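Local coordinates for phosphate-binding protein (Unidentified prokaryotic organism, PDB 3W9V) that binds phosphate as a PstS-family member of the periplasmic-binding-protein superfamily and can join human PON1 in a heterooligomer, at residues 363-366 and 367-370. The protein carries 1 engineered substitution. Sequence-based numbering, arbitrary orientation.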
ATOM      1  N   ILE A 363     -12.247  12.464  16.208  1.00  7.13           N
ATOM      2  CA  ILE A 363     -11.162  12.249  17.147  1.00  7.13           C
ATOM      3  C   ILE A 363     -11.299  13.214  18.325  1.00  7.53           C
ATOM      4  O   ILE A 363     -11.421  14.427  18.145  1.00  8.30           O
ATOM      5  CB  ILE A 363      -9.804  12.432  16.447  1.00  7.02           C
ATOM      6  CG1 ILE A 363      -9.647  11.396  15.323  1.00  8.11           C
ATOM      7  CG2 ILE A 363      -8.666  12.335  17.446  1.00  7.95           C
ATOM      8  CD1 ILE A 363      -8.616  11.783  14.283  1.00  9.88           C
ATOM      9  N   GLY A 364     -11.301  12.660  19.532  1.00  8.15           N
ATOM     10  CA  GLY A 364     -11.397  13.464  20.733  1.00  8.84           C
ATOM     11  C   GLY A 364     -12.785  13.977  21.064  1.00  9.95           C
ATOM     12  O   GLY A 364     -12.914  14.801  21.965  1.00 11.62           O
ATOM     13  N   ASN A 365     -13.809  13.516  20.351  1.00  9.55           N
ATOM     14  CA  ASN A 365     -15.186  13.932  20.642  1.00 10.73           C
ATOM     15  C   ASN A 365     -15.459  13.787  22.133  1.00 10.31           C
ATOM     16  O   ASN A 365     -15.330  12.701  22.680  1.00 10.54           O
ATOM     17  CB  ASN A 365     -16.190  13.100  19.836  1.00 11.14           C
ATOM     18  CG  ASN A 365     -17.636  13.492  20.110  1.00 11.87           C
ATOM     19  OD1 ASN A 365     -18.156  13.283  21.207  1.00 15.19           O
ATOM     20  ND2 ASN A 365     -18.298  14.040  19.103  1.00 13.89           N
ATOM     21  N   THR A 366     -15.821  14.890  22.781  1.00 13.14           N
ATOM     22  CA  THR A 366     -15.927  14.931  24.238  1.00 14.83           C
ATOM     23  C   THR A 366     -17.013  14.014  24.798  1.00 15.00           C
ATOM     24  O   THR A 366     -16.869  13.468  25.893  1.00 18.62           O
ATOM     25  CB  THR A 366     -16.145  16.373  24.748  1.00 17.77           C
ATOM     26  OG1 THR A 366     -17.252  16.966  24.058  1.00 22.13           O
ATOM     27  CG2 THR A 366     -14.903  17.209  24.500  1.00 23.84           C
ATOM     28  N   ASN A 367     -18.090  13.846  24.042  1.00 13.35           N
ATOM     29  CA  ASN A 367     -19.200  13.009  24.478  0.50  7.61           C
ATOM     30  C   ASN A 367     -18.824  11.533  24.378  1.00 11.46           C
ATOM     31  O   ASN A 367     -19.120  10.744  25.270  1.00 13.31           O
ATOM     32  CB  ASN A 367     -20.440  13.312  23.633  1.00 12.61           C
ATOM     33  CG  ASN A 367     -21.725  12.798  24.255  1.00 12.00           C
ATOM     34  OD1 ASN A 367     -21.791  12.533  25.456  1.00 13.07           O
ATOM     35  ND2 ASN A 367     -22.766  12.677  23.438  1.00 13.61           N
ATOM     36  N   VAL A 368     -18.149  11.173  23.290  1.00 13.06           N
ATOM     37  CA  VAL A 368     -17.751   9.791  23.046  1.00 14.06           C
ATOM     38  C   VAL A 368     -16.541   9.390  23.878  1.00 14.12           C
ATOM     39  O   VAL A 368     -16.513   8.314  24.483  1.00 15.17           O
ATOM     40  CB  VAL A 368     -17.394   9.583  21.561  1.00 12.97           C
ATOM     41  CG1 VAL A 368     -16.772   8.207  21.342  1.00 13.05           C
ATOM     42  CG2 VAL A 368     -18.621   9.772  20.691  1.00 15.62           C
ATOM     43  N   CYS A 369     -15.537  10.257  23.908  1.00 14.25           N
ATOM     44  CA  CYS A 369     -14.259   9.890  24.498  1.00 14.35           C
ATOM     45  C   CYS A 369     -14.203  10.196  25.983  1.00 18.58           C
ATOM     46  O   CYS A 369     -13.171  10.001  26.619  1.00 18.36           O
ATOM     47  CB  CYS A 369     -13.106  10.566  23.757  1.00 12.38           C
ATOM     48  SG  CYS A 369     -13.012  10.085  22.016  1.00 12.21           S
ATOM     49  N   ASN A 370     -15.329  10.663  26.518  1.00 22.73           N
ATOM     50  CA  ASN A 370     -15.499  10.884  27.950  0.50 19.01           C
ATOM     51  C   ASN A 370     -15.041   9.675  28.764  1.00 22.17           C
ATOM     52  O   ASN A 370     -15.706   8.641  28.784  1.00 26.51           O
ATOM     53  CB  ASN A 370     -16.969  11.204  28.255  1.00 21.63           C
ATOM     54  CG  ASN A 370     -17.181  11.738  29.664  1.00 25.37           C
ATOM     55  OD1 ASN A 370     -16.653  11.201  30.637  1.00 21.74           O
ATOM     56  ND2 ASN A 370     -17.966  12.806  29.775  1.00 24.80           N
TER
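N365 turns its side-chain amide in toward the turn that follows it and reaches the backbone amides of N367 and V368. Starting from the backbone, CB of N365 lies 4.1 Å from V368 CB. With CG anti to the backbone N (chi1 180°), the amide group swings beside the residue's own carbonyl carbon, toward the amides that follow, and CG of N365 comes 3.9 Å from V368 CG2, the two side chains crossing at about a right angle. At the tip, OD1 of N365 accepts two amides. V368 N gives the straighter bond, 3.0 Å to OD1, its donor tilted 25° from the carbonyl plane; N367 N, 2.9 Å from OD1, gives a weak, bent one. The other branch, ND2, makes a weak hydrogen bond to N359 O.

The weak bond to N367 N closes an Asx turn, and in the same span N365 O takes the amide N of C369, an alpha-turn pairing, in a nearly straight bond of 2.7 Å. A leucine here would probably leave the amides of N367 and V368 without this side-chain acceptor and N359 O without its weak donor. C369 SG, 3.6 Å from N365 O, forms the disulfide with C306, tying this surface loop, which follows helix 344-354, to the chain just after strand 296-304. Next to the disulfide, CA of G364 lies 4.0 Å from C369 SG; its positive phi of 78° favours glycine, and its backbone is hydrogen-bonded to Q305.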